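Local coordinates for GAF domain/HD domain protein (Geobacter sulfurreducens, PDB 3EEA) that is of unknown function but forms the GAF domain of a longer GAF/HD-domain protein, which may have phosphatase activity, at residues T31-V36 with F125-R130; I72-S77 with S93-P98; H84-D89 with N106-A111; L110-V115 with I142-V147. All coordinates share one frame; numbering follows the deposited sequence.

Contact 1: T31-V36 with F125-R130; sequences TRWIAV and FMARTR
Ala127 meets Trp33 through its methyl group as well as its backbone. Its CB sits over the centre of one indole face, 3.4 Å from the centroid of the Trp33 six-membered ring and 11° off the ring normal, a close CH-pi contact. Ala127 O takes a short bond from Arg32 N (2.7 Å) and a weaker, longer one from Trp33 N. Two residues thus face one, a classic beta bulge where strand 33-39 begins. Two residues along, at the next hydrogen-bonded pair, Phe125 and Ala35 exchange both backbone bonds. That from Phe125 N to Ala35 O (2.9 Å) is almost straight at 177°, and the Phe125 ring brings an edge atom, CD2, to 3.6 Å from Ala35 O. Met126 projects from the other face of the sheet, where it lies beside Ile34 and points the same way; a bend at chi3 (67°) places its CE 4.1 Å from Ile34 CD1. The face carrying Trp33 and Phe125 belongs to a pocket holding a polyether, probably from the crystallisation liquor, to which Arg32 NH2 makes a weak hydrogen bond. Backbone hydrogen bonds therefore fix the register, while the side chains on that face offer the pocket mainly carbon and aromatic surface.

Contact 2: I72-S77 with S93-P98; sequences IPLLKS and SDLLTP
The N-terminal turn of helix 73-81 is met by a type I beta turn, Ser93 to Leu96, and the link between them is Leu74 N bonding to Leu95 O at 2.9 Å. The N-H points at a lone pair of that carbonyl, in its plane. Ile72, the N-cap residue, accepts with its O from Leu75 N and Lys76 N, whereas Leu74 N finds its acceptor on the loop. Pro73, with no hydrogen to give, lays its ring against the same oxygen, CD 3.5 Å from Leu95 O. Leucine side chains fill in around this bond. Leu74 and Leu95 cross at about a right angle, CD1 to CD1 3.7 Å, while Leu96 runs beside Leu74 in the same direction, its CD1 3.9 Å from Leu74 CB. The loop has its own brace, an ST turn in which Ser93 OG accepts from Leu95 N at 3.1 Å. Ile72, Leu74 and Leu96 all contribute to the wall of the pocket that holds the polyether. Leu74 and Leu96 also both rest on Leu87, and Ile72 packs on Leu100, so the contact joins the start of helix 73-81 to the loop leading into helix 98-103, beside the edge strand 85-87.

Contact 3: H84-D89 with N106-A111; sequences HLMLTD and NLCVLA
Met86 and Cys108 bring their sulfurs together, SD to SG 3.8 Å, on the face of the sheet where Met86 and Leu110 form a non-hydrogen-bonded pair. CG of Met86 stands anti to its backbone N (chi1 -179°), which sets it 3.5 Å from Val109 O and against the Cys108 sulfur. On this same face Leu110 reaches across to the neighbouring strand: its CD1 comes to 3.7 Å from Leu85 O and to 3.8 Å from CD2 of His84, whose side chain runs obliquely to it. On the opposite face Leu85 and Leu87 are paired with Ala111 and Val109, but the end of the Leu85 side chain leads away to pack on Leu74 and Ser77 of helix 73-81. Ala111 CB is left close to the backbone, 3.6 Å from Leu85 O. Each of these two pairs exchanges two backbone hydrogen bonds, among them Ala111 N to Leu85 O (2.8 Å, 170°) and Leu87 N to Val109 O (2.8 Å). The short strand 85-87 is thus attached to its neighbour chiefly by its backbone. Its side chains also pack elsewhere, Leu87 on Leu96 and Met86 on Pro134, with sulfur and carbon surface rather than charge between the two strands.

Contact 4: L110-V115 with I142-V147; sequences LAVPMV and IIRDLV
Strand 110-115 and helix 142-147 run in nearly the same direction, their short axes 8.9 Å apart at closest approach and inclined at 28°, and the nearest CA atoms are those of Met114 and Val147, 6.3 Å apart. The interface between them is made of aliphatic side chains. Val112, in the middle of the strand, divides its two methyls between successive turns of the helix. CG2 meets Ile143 CG2 at 3.9 Å, and CG1, anti to the backbone N (chi1 -180°), meets Val147 CG1 at 4.1 Å; in both pairs the side chains approach at a slant. The aliphatic part of Arg144 borders the same valine, CG 4.3 Å from Val112 CG1. Leu110 and Ile143 reach toward each other tip to tip, CD2 to CD1 3.7 Å. At the other end Met114 crosses Val147 at about a right angle, with Met114 CG 3.8 Å from Val147 CG1, and that same methyl also touches the carbonyl of Pro113, O to CG1 4.0 Å. Leu110 and Val112, alternate residues of the strand, thus point toward the helix, Leu110 meeting Ile143 and Val112 both Ile143 and Val147, one turn apart. Further round the helix, Leu146 packs on four leucines of helix 14-28 and on His149 of the second subunit, while Val115 touches Leu11 of that subunit. A long C-terminal helix laid with an N-terminal helix on one face of a 2-1-5-4-3 antiparallel sheet is the GAF-domain arrangement, and here these elements also take part in the contact between subunits.

In the fold
Contacts 1, 3 and 4 share one antiparallel sheet, whereas the centre of contact 2 lies about 15 Å from that of the chain, against the sheet's edge. Contacts 1 and 3 join neighbouring strands and are knit by backbone bonds; Arg128 O to Cys108 N (2.6 Å) ties one to the other. Contact 1 is buried, contact 3 only partly so. Contact 4 is also buried but differs in kind, with side-chain packing of a helix on the strand that contact 3 uses, Leu110 serving both. Contact 2 joins helix and loop by a single backbone bond among leucines and leans on contact 3 through Leu87. Contacts 1, 2 and 3 supply pocket residues, while contact 4 covers the other face and adjoins the second subunit.

Contact 1: T31-V36 with F125-R130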
loop_
_atom_site.group_PDB
_atom_site.type_symbol
_atom_site.label_atom_id
_atom_site.label_comp_id
_atom_site.label_asym_id
_atom_site.label_seq_id
_atom_site.Cartn_x
_atom_site.Cartn_y
_atom_site.Cartn_z
ATOM N N THR A 31 1.027 10.756 -11.895
ATOM C CA THR A 31 1.291 12.031 -11.242
ATOM C C THR A 31 2.577 12.643 -11.804
ATOM O O THR A 31 3.481 11.909 -12.258
ATOM C CB THR A 31 1.506 11.810 -9.692
ATOM O OG1 THR A 31 2.761 11.143 -9.463
ATOM C CG2 THR A 31 0.438 10.965 -9.109
ATOM N N ARG A 32 2.674 13.964 -11.799
ATOM C CA ARG A 32 3.932 14.619 -12.135
ATOM C C ARG A 32 4.930 14.550 -10.964
ATOM O O ARG A 32 6.133 14.231 -11.121
ATOM C CB ARG A 32 3.619 16.033 -12.523
ATOM C CG ARG A 32 4.787 16.882 -12.954
ATOM C CD ARG A 32 4.316 18.277 -13.149
ATOM N NE ARG A 32 5.428 19.169 -13.429
ATOM C CZ ARG A 32 5.949 19.346 -14.647
ATOM N NH1 ARG A 32 5.483 18.653 -15.691
ATOM N NH2 ARG A 32 6.962 20.188 -14.811
ATOM N N TRP A 33 4.452 14.882 -9.777
ATOM C CA TRP A 33 5.289 14.776 -8.601
ATOM C C TRP A 33 4.460 14.631 -7.325
ATOM O O TRP A 33 3.219 14.795 -7.367
ATOM C CB TRP A 33 6.197 15.974 -8.476
ATOM C CG TRP A 33 5.617 17.300 -8.551
ATOM C CD1 TRP A 33 5.831 18.213 -9.574
ATOM C CD2 TRP A 33 4.911 18.042 -7.511
ATOM N NE1 TRP A 33 5.222 19.384 -9.288
ATOM C CE2 TRP A 33 4.652 19.329 -8.035
ATOM C CE3 TRP A 33 4.395 17.708 -6.244
ATOM C CZ2 TRP A 33 3.944 20.307 -7.327
ATOM C CZ3 TRP A 33 3.679 18.687 -5.524
ATOM C CH2 TRP A 33 3.440 19.968 -6.082
ATOM N N ILE A 34 5.167 14.254 -6.266
ATOM C CA ILE A 34 4.667 14.047 -4.907
ATOM C C ILE A 34 5.613 14.727 -3.928
ATOM O O ILE A 34 6.839 14.646 -4.074
ATOM C CB ILE A 34 4.581 12.530 -4.533
ATOM C CG1 ILE A 34 3.820 11.795 -5.629
ATOM C CG2 ILE A 34 3.986 12.362 -3.115
ATOM C CD1 ILE A 34 3.539 10.274 -5.391
ATOM N N ALA A 35 5.047 15.472 -2.987
ATOM C CA ALA A 35 5.805 16.196 -1.993
ATOM C C ALA A 35 5.230 15.881 -0.604
ATOM O O ALA A 35 4.045 16.137 -0.370
ATOM C CB ALA A 35 5.742 17.697 -2.276
ATOM N N VAL A 36 6.054 15.336 0.298
ATOM C CA VAL A 36 5.611 14.899 1.593
ATOM C C VAL A 36 6.225 15.783 2.645
ATOM O O VAL A 36 7.422 16.062 2.583
ATOM C CB VAL A 36 6.004 13.393 1.886
ATOM C CG1 VAL A 36 5.460 12.985 3.297
ATOM C CG2 VAL A 36 5.530 12.504 0.746
ATOM N N PHE A 125 1.228 16.019 -0.858
ATOM C CA PHE A 125 0.710 16.754 -2.002
ATOM C C PHE A 125 1.102 16.040 -3.307
ATOM O O PHE A 125 2.248 15.578 -3.467
ATOM C CB PHE A 125 1.263 18.130 -1.997
ATOM C CG PHE A 125 0.993 18.895 -0.712
ATOM C CD1 PHE A 125 -0.207 19.549 -0.532
ATOM C CD2 PHE A 125 1.918 18.891 0.334
ATOM C CE1 PHE A 125 -0.456 20.254 0.655
ATOM C CE2 PHE A 125 1.685 19.594 1.525
ATOM C CZ PHE A 125 0.482 20.250 1.690
ATOM N N MET A 126 0.150 15.916 -4.201
ATOM C CA MET A 126 0.331 15.215 -5.482
ATOM C C MET A 126 -0.129 16.162 -6.555
ATOM O O MET A 126 -1.097 16.872 -6.356
ATOM C CB MET A 126 -0.481 13.942 -5.506
ATOM C CG MET A 126 0.080 12.912 -4.449
ATOM S SD MET A 126 -0.827 11.383 -4.423
ATOM C CE MET A 126 -0.469 10.685 -5.977
ATOM N N ALA A 127 0.616 16.203 -7.664
ATOM C CA ALA A 127 0.357 17.170 -8.717
ATOM C C ALA A 127 0.407 16.486 -10.067
ATOM O O ALA A 127 1.207 15.580 -10.279
ATOM C CB ALA A 127 1.421 18.312 -8.680
ATOM N N ARG A 128 -0.441 16.954 -10.954
ATOM C CA ARG A 128 -0.236 16.754 -12.382
ATOM C C ARG A 128 -0.682 17.979 -13.191
ATOM O O ARG A 128 -1.356 18.895 -12.664
ATOM C CB ARG A 128 -0.815 15.429 -12.880
ATOM C CG ARG A 128 -2.108 15.126 -12.520
ATOM C CD ARG A 128 -2.342 13.623 -12.761
ATOM N NE ARG A 128 -3.739 13.403 -12.859
ATOM C CZ ARG A 128 -4.422 12.285 -12.611
ATOM N NH1 ARG A 128 -5.717 12.372 -12.756
ATOM N NH2 ARG A 128 -3.890 11.148 -12.209
ATOM N N THR A 129 -0.240 18.040 -14.455
ATOM C CA THR A 129 -0.491 19.239 -15.244
ATOM C C THR A 129 -1.953 19.298 -15.522
ATOM O O THR A 129 -2.599 18.254 -15.630
ATOM C CB THR A 129 0.335 19.272 -16.536
ATOM O OG1 THR A 129 0.162 18.037 -17.237
ATOM C CG2 THR A 129 1.821 19.454 -16.177
ATOM N N ARG A 130 -2.468 20.522 -15.607
ATOM C CA ARG A 130 -3.896 20.799 -15.716
ATOM C C ARG A 130 -4.552 20.418 -17.045
ATOM O O ARG A 130 -5.771 20.500 -17.156
ATOM C CB ARG A 130 -4.164 22.296 -15.518
ATOM C CG ARG A 130 -3.876 22.816 -14.140
ATOM C CD ARG A 130 -4.235 24.291 -14.052
ATOM N NE ARG A 130 -5.689 24.455 -14.003
ATOM C CZ ARG A 130 -6.440 25.103 -14.892
ATOM N NH1 ARG A 130 -5.917 25.698 -15.946
ATOM N NH2 ARG A 130 -7.753 25.152 -14.706
#

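Contact 2: I72-S77 with S93-P98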
loop_
_atom_site.group_PDB
_atom_site.type_symbol
_atom_site.label_atom_id
_atom_site.label_comp_id
_atom_site.label_asym_id
_atom_site.label_seq_id
_atom_site.Cartn_x
_atom_site.Cartn_y
_atom_site.Cartn_z
ATOM N N ILE A 72 -1.087 30.209 4.677
ATOM C CA ILE A 72 -1.607 29.535 3.520
ATOM C C ILE A 72 -2.996 29.011 3.848
ATOM O O ILE A 72 -3.133 27.917 4.423
ATOM C CB ILE A 72 -0.667 28.360 3.078
ATOM C CG1 ILE A 72 0.744 28.865 2.909
ATOM C CG2 ILE A 72 -1.176 27.771 1.744
ATOM C CD1 ILE A 72 1.786 27.767 2.702
ATOM N N PRO A 73 -4.051 29.761 3.475
ATOM C CA PRO A 73 -5.416 29.339 3.860
ATOM C C PRO A 73 -5.828 27.899 3.508
ATOM O O PRO A 73 -6.507 27.249 4.311
ATOM C CB PRO A 73 -6.321 30.360 3.158
ATOM C CG PRO A 73 -5.494 31.624 3.093
ATOM C CD PRO A 73 -4.039 31.110 2.871
ATOM N N LEU A 74 -5.422 27.381 2.347
ATOM C CA LEU A 74 -5.726 25.981 1.987
ATOM C C LEU A 74 -5.257 25.001 3.055
ATOM O O LEU A 74 -5.937 23.977 3.362
ATOM C CB LEU A 74 -5.045 25.598 0.668
ATOM C CG LEU A 74 -5.433 24.260 0.023
ATOM C CD1 LEU A 74 -6.754 24.384 -0.704
ATOM C CD2 LEU A 74 -4.345 23.759 -0.933
ATOM N N LEU A 75 -4.081 25.298 3.598
ATOM C CA LEU A 75 -3.420 24.431 4.540
ATOM C C LEU A 75 -4.062 24.558 5.869
ATOM O O LEU A 75 -4.181 23.575 6.610
ATOM C CB LEU A 75 -1.953 24.813 4.659
ATOM C CG LEU A 75 -0.978 23.723 5.069
ATOM C CD1 LEU A 75 -1.160 22.451 4.226
ATOM C CD2 LEU A 75 0.460 24.250 5.004
ATOM N N LYS A 76 -4.467 25.771 6.219
ATOM C CA LYS A 76 -5.185 25.933 7.468
ATOM C C LYS A 76 -6.499 25.160 7.421
ATOM O O LYS A 76 -6.889 24.556 8.405
ATOM C CB LYS A 76 -5.425 27.393 7.807
ATOM C CG LYS A 76 -6.078 27.583 9.148
ATOM C CD LYS A 76 -6.038 29.034 9.574
ATOM C CE LYS A 76 -7.104 29.301 10.588
ATOM N NZ LYS A 76 -8.455 29.521 9.937
ATOM N N SER A 77 -7.194 25.209 6.286
ATOM C CA SER A 77 -8.447 24.448 6.107
ATOM C C SER A 77 -8.244 22.964 6.168
ATOM O O SER A 77 -9.025 22.227 6.837
ATOM C CB SER A 77 -9.108 24.811 4.765
ATOM O OG SER A 77 -9.537 26.182 4.866
ATOM N N SER A 93 -6.249 30.881 -7.460
ATOM C CA SER A 93 -6.835 30.566 -6.163
ATOM C C SER A 93 -6.360 31.542 -5.096
ATOM O O SER A 93 -5.156 31.719 -4.885
ATOM C CB SER A 93 -6.446 29.158 -5.736
ATOM O OG SER A 93 -6.901 28.897 -4.434
ATOM N N ASP A 94 -7.316 32.153 -4.409
ATOM C CA ASP A 94 -7.031 33.002 -3.253
ATOM C C ASP A 94 -6.584 32.175 -2.026
ATOM O O ASP A 94 -6.119 32.738 -1.041
ATOM C CB ASP A 94 -8.298 33.775 -2.871
ATOM C CG ASP A 94 -9.315 32.889 -2.171
ATOM O OD1 ASP A 94 -10.397 32.616 -2.737
ATOM O OD2 ASP A 94 -9.018 32.414 -1.051
ATOM N N LEU A 95 -6.755 30.858 -2.063
ATOM C CA LEU A 95 -6.385 30.001 -0.916
ATOM C C LEU A 95 -4.875 29.717 -0.799
ATOM O O LEU A 95 -4.416 29.003 0.115
ATOM C CB LEU A 95 -7.103 28.656 -1.006
ATOM C CG LEU A 95 -8.602 28.627 -1.253
ATOM C CD1 LEU A 95 -9.097 27.279 -0.737
ATOM C CD2 LEU A 95 -9.359 29.802 -0.617
ATOM N N LEU A 96 -4.124 30.247 -1.754
ATOM C CA LEU A 96 -2.697 30.119 -1.786
ATOM C C LEU A 96 -2.064 31.508 -1.642
ATOM O O LEU A 96 -2.706 32.526 -1.815
ATOM C CB LEU A 96 -2.283 29.514 -3.127
ATOM C CG LEU A 96 -2.263 27.996 -3.312
ATOM C CD1 LEU A 96 -2.919 27.283 -2.191
ATOM C CD2 LEU A 96 -2.891 27.667 -4.609
ATOM N N THR A 97 -0.795 31.485 -1.318
ATOM C CA THR A 97 0.134 32.580 -1.445
ATOM C C THR A 97 0.360 33.012 -2.937
ATOM O O THR A 97 0.288 32.180 -3.855
ATOM C CB THR A 97 1.439 32.040 -0.798
ATOM O OG1 THR A 97 1.525 32.500 0.555
ATOM C CG2 THR A 97 2.626 32.416 -1.550
ATOM N N PRO A 98 0.638 34.318 -3.197
ATOM C CA PRO A 98 1.085 34.702 -4.544
ATOM C C PRO A 98 2.237 33.844 -5.070
ATOM O O PRO A 98 2.198 33.406 -6.224
ATOM C CB PRO A 98 1.553 36.153 -4.347
ATOM C CG PRO A 98 0.657 36.673 -3.271
ATOM C CD PRO A 98 0.334 35.506 -2.368
#

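Contact 3: H84-D89 with N106-A111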
loop_
_atom_site.group_PDB
_atom_site.type_symbol
_atom_site.label_atom_id
_atom_site.label_comp_id
_atom_site.label_asym_id
_atom_site.label_seq_id
_atom_site.Cartn_x
_atom_site.Cartn_y
_atom_site.Cartn_z
ATOM N N HIS A 84 -8.902 15.974 3.037
ATOM C CA HIS A 84 -8.233 16.272 1.787
ATOM C C HIS A 84 -8.917 17.394 1.042
ATOM O O HIS A 84 -10.145 17.598 1.200
ATOM C CB HIS A 84 -8.133 15.052 0.890
ATOM C CG HIS A 84 -9.373 14.718 0.114
ATOM N ND1 HIS A 84 -10.460 14.068 0.664
ATOM C CD2 HIS A 84 -9.689 14.943 -1.190
ATOM C CE1 HIS A 84 -11.375 13.887 -0.277
ATOM N NE2 HIS A 84 -10.936 14.420 -1.401
ATOM N N LEU A 85 -8.126 18.119 0.247
ATOM C CA LEU A 85 -8.654 19.193 -0.616
ATOM C C LEU A 85 -7.964 19.074 -1.973
ATOM O O LEU A 85 -6.831 18.625 -2.036
ATOM C CB LEU A 85 -8.366 20.566 0.015
ATOM C CG LEU A 85 -9.106 20.783 1.329
ATOM C CD1 LEU A 85 -8.634 22.050 2.097
ATOM C CD2 LEU A 85 -10.649 20.799 1.073
ATOM N N MET A 86 -8.641 19.452 -3.054
ATOM C CA MET A 86 -7.997 19.500 -4.384
ATOM C C MET A 86 -8.182 20.872 -5.034
ATOM O O MET A 86 -9.291 21.388 -5.047
ATOM C CB MET A 86 -8.578 18.418 -5.294
ATOM C CG MET A 86 -7.944 18.347 -6.731
ATOM S SD MET A 86 -8.482 16.886 -7.658
ATOM C CE MET A 86 -10.214 17.354 -8.032
ATOM N N LEU A 87 -7.107 21.449 -5.561
ATOM C CA LEU A 87 -7.205 22.663 -6.357
ATOM C C LEU A 87 -6.987 22.331 -7.798
ATOM O O LEU A 87 -5.897 21.865 -8.163
ATOM C CB LEU A 87 -6.140 23.651 -5.943
ATOM C CG LEU A 87 -6.343 24.330 -4.621
ATOM C CD1 LEU A 87 -5.196 25.280 -4.400
ATOM C CD2 LEU A 87 -7.711 25.072 -4.592
ATOM N N THR A 88 -8.005 22.586 -8.619
ATOM C CA THR A 88 -7.893 22.298 -10.035
ATOM C C THR A 88 -7.394 23.512 -10.819
ATOM O O THR A 88 -7.042 23.368 -11.979
ATOM C CB THR A 88 -9.218 21.744 -10.626
ATOM O OG1 THR A 88 -10.247 22.713 -10.481
ATOM C CG2 THR A 88 -9.625 20.436 -9.906
ATOM N N ASP A 89 -7.330 24.679 -10.174
ATOM C CA ASP A 89 -6.837 25.906 -10.796
ATOM C C ASP A 89 -6.073 26.745 -9.749
ATOM O O ASP A 89 -6.543 27.800 -9.295
ATOM C CB ASP A 89 -8.017 26.686 -11.397
ATOM C CG ASP A 89 -7.584 27.779 -12.382
ATOM O OD1 ASP A 89 -6.377 27.922 -12.704
ATOM O OD2 ASP A 89 -8.479 28.519 -12.841
ATOM N N ASN A 106 0.300 25.711 -13.513
ATOM C CA ASN A 106 0.023 24.705 -14.551
ATOM C C ASN A 106 -0.465 23.362 -14.025
ATOM O O ASN A 106 -0.515 22.361 -14.796
ATOM C CB ASN A 106 1.278 24.431 -15.395
ATOM C CG ASN A 106 1.576 25.537 -16.397
ATOM O OD1 ASN A 106 2.729 25.683 -16.836
ATOM N ND2 ASN A 106 0.560 26.317 -16.759
ATOM N N LEU A 107 -0.807 23.315 -12.731
ATOM C CA LEU A 107 -1.000 22.032 -12.034
ATOM C C LEU A 107 -2.376 21.863 -11.380
ATOM O O LEU A 107 -3.000 22.839 -11.005
ATOM C CB LEU A 107 0.124 21.864 -10.990
ATOM C CG LEU A 107 1.589 21.893 -11.447
ATOM C CD1 LEU A 107 2.584 21.922 -10.248
ATOM C CD2 LEU A 107 1.988 20.733 -12.337
ATOM N N CYS A 108 -2.870 20.622 -11.346
ATOM C CA CYS A 108 -3.982 20.212 -10.511
ATOM C C CYS A 108 -3.290 19.673 -9.239
ATOM O O CYS A 108 -2.395 18.831 -9.373
ATOM C CB CYS A 108 -4.762 19.093 -11.220
ATOM S SG CYS A 108 -5.971 18.296 -10.124
ATOM N N VAL A 109 -3.669 20.150 -8.046
ATOM C CA VAL A 109 -2.972 19.728 -6.790
ATOM C C VAL A 109 -3.924 19.126 -5.772
ATOM O O VAL A 109 -4.953 19.707 -5.425
ATOM C CB VAL A 109 -2.133 20.840 -6.146
ATOM C CG1 VAL A 109 -1.441 20.298 -4.853
ATOM C CG2 VAL A 109 -1.116 21.443 -7.166
ATOM N N LEU A 110 -3.605 17.898 -5.372
ATOM C CA LEU A 110 -4.347 17.209 -4.377
ATOM C C LEU A 110 -3.544 17.248 -3.068
ATOM O O LEU A 110 -2.376 16.863 -3.055
ATOM C CB LEU A 110 -4.602 15.788 -4.812
ATOM C CG LEU A 110 -5.244 14.859 -3.819
ATOM C CD1 LEU A 110 -6.719 15.219 -3.583
ATOM C CD2 LEU A 110 -5.101 13.396 -4.306
ATOM N N ALA A 111 -4.184 17.705 -2.004
ATOM C CA ALA A 111 -3.578 17.817 -0.657
ATOM C C ALA A 111 -4.251 16.808 0.278
ATOM O O ALA A 111 -5.442 16.933 0.571
ATOM C CB ALA A 111 -3.791 19.227 -0.144
#

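Contact 4: L110-V115 with I142-V147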
loop_
_atom_site.group_PDB
_atom_site.type_symbol
_atom_site.label_atom_id
_atom_site.label_comp_id
_atom_site.label_asym_id
_atom_site.label_seq_id
_atom_site.Cartn_x
_atom_site.Cartn_y
_atom_site.Cartn_z
ATOM N N LEU A 110 -3.605 17.898 -5.372
ATOM C CA LEU A 110 -4.347 17.209 -4.377
ATOM C C LEU A 110 -3.544 17.248 -3.068
ATOM O O LEU A 110 -2.376 16.863 -3.055
ATOM C CB LEU A 110 -4.602 15.788 -4.812
ATOM C CG LEU A 110 -5.244 14.859 -3.819
ATOM C CD1 LEU A 110 -6.719 15.219 -3.583
ATOM C CD2 LEU A 110 -5.101 13.396 -4.306
ATOM N N ALA A 111 -4.184 17.705 -2.004
ATOM C CA ALA A 111 -3.578 17.817 -0.657
ATOM C C ALA A 111 -4.251 16.808 0.278
ATOM O O ALA A 111 -5.442 16.933 0.571
ATOM C CB ALA A 111 -3.791 19.227 -0.144
ATOM N N VAL A 112 -3.504 15.817 0.737
ATOM C CA VAL A 112 -4.030 14.755 1.570
ATOM C C VAL A 112 -3.324 14.776 2.935
ATOM O O VAL A 112 -2.100 14.534 3.036
ATOM C CB VAL A 112 -3.882 13.382 0.933
ATOM C CG1 VAL A 112 -4.465 12.312 1.855
ATOM C CG2 VAL A 112 -4.584 13.350 -0.441
ATOM N N PRO A 113 -4.098 15.041 4.004
ATOM C CA PRO A 113 -3.453 15.092 5.318
ATOM C C PRO A 113 -3.111 13.699 5.758
ATOM O O PRO A 113 -3.850 12.764 5.425
ATOM C CB PRO A 113 -4.519 15.666 6.253
ATOM C CG PRO A 113 -5.795 15.478 5.577
ATOM C CD PRO A 113 -5.518 15.441 4.052
ATOM N N MET A 114 -1.988 13.558 6.456
ATOM C CA MET A 114 -1.638 12.277 7.133
ATOM C C MET A 114 -2.314 12.337 8.501
ATOM O O MET A 114 -1.931 13.120 9.370
ATOM C CB MET A 114 -0.121 12.127 7.262
ATOM C CG MET A 114 0.655 12.154 5.952
ATOM S SD MET A 114 2.508 12.051 6.177
ATOM C CE MET A 114 2.535 10.777 7.393
ATOM N N VAL A 115 -3.371 11.551 8.670
ATOM C CA VAL A 115 -4.180 11.591 9.861
ATOM C C VAL A 115 -4.119 10.225 10.571
ATOM O O VAL A 115 -4.254 9.135 9.937
ATOM C CB VAL A 115 -5.645 11.852 9.486
ATOM C CG1 VAL A 115 -6.530 11.812 10.719
ATOM C CG2 VAL A 115 -5.790 13.168 8.748
ATOM N N ILE A 142 -7.846 5.479 -3.320
ATOM C CA ILE A 142 -6.577 4.729 -3.224
ATOM C C ILE A 142 -5.509 5.518 -2.476
ATOM O O ILE A 142 -4.874 4.991 -1.550
ATOM C CB ILE A 142 -6.062 4.340 -4.614
ATOM C CG1 ILE A 142 -7.078 3.370 -5.264
ATOM C CG2 ILE A 142 -4.638 3.707 -4.450
ATOM C CD1 ILE A 142 -6.868 3.081 -6.710
ATOM N N ILE A 143 -5.303 6.761 -2.896
ATOM C CA ILE A 143 -4.365 7.656 -2.271
ATOM C C ILE A 143 -4.640 7.812 -0.762
ATOM O O ILE A 143 -3.734 7.635 0.054
ATOM C CB ILE A 143 -4.319 9.034 -2.988
ATOM C CG1 ILE A 143 -3.729 8.856 -4.432
ATOM C CG2 ILE A 143 -3.471 10.004 -2.218
ATOM C CD1 ILE A 143 -4.020 10.029 -5.377
ATOM N N ARG A 144 -5.885 8.145 -0.425
ATOM C CA ARG A 144 -6.241 8.338 0.975
ATOM C C ARG A 144 -5.977 7.075 1.826
ATOM O O ARG A 144 -5.467 7.142 2.967
ATOM C CB ARG A 144 -7.734 8.753 1.071
ATOM C CG ARG A 144 -7.915 10.146 0.600
ATOM C CD ARG A 144 -9.402 10.556 0.540
ATOM N NE ARG A 144 -9.979 10.432 1.874
ATOM C CZ ARG A 144 -11.279 10.585 2.144
ATOM N NH1 ARG A 144 -12.154 10.797 1.180
ATOM N NH2 ARG A 144 -11.666 10.492 3.389
ATOM N N ASP A 145 -6.310 5.918 1.266
ATOM C CA ASP A 145 -6.063 4.641 1.953
ATOM C C ASP A 145 -4.584 4.431 2.243
ATOM O O ASP A 145 -4.180 4.155 3.404
ATOM C CB ASP A 145 -6.598 3.501 1.109
ATOM C CG ASP A 145 -8.115 3.353 1.196
ATOM O OD1 ASP A 145 -8.700 3.727 2.214
ATOM O OD2 ASP A 145 -8.688 2.734 0.255
ATOM N N LEU A 146 -3.765 4.578 1.187
ATOM C CA LEU A 146 -2.315 4.273 1.285
ATOM C C LEU A 146 -1.614 5.271 2.237
ATOM O O LEU A 146 -0.841 4.893 3.099
ATOM C CB LEU A 146 -1.672 4.281 -0.085
ATOM C CG LEU A 146 -2.036 3.068 -0.944
ATOM C CD1 LEU A 146 -1.226 3.050 -2.239
ATOM C CD2 LEU A 146 -1.859 1.767 -0.222
ATOM N N VAL A 147 -1.996 6.535 2.161
ATOM C CA VAL A 147 -1.463 7.560 3.032
ATOM C C VAL A 147 -1.883 7.280 4.461
ATOM O O VAL A 147 -1.113 7.463 5.375
ATOM C CB VAL A 147 -1.883 8.987 2.588
ATOM C CG1 VAL A 147 -1.533 10.099 3.644
ATOM C CG2 VAL A 147 -1.279 9.285 1.225
#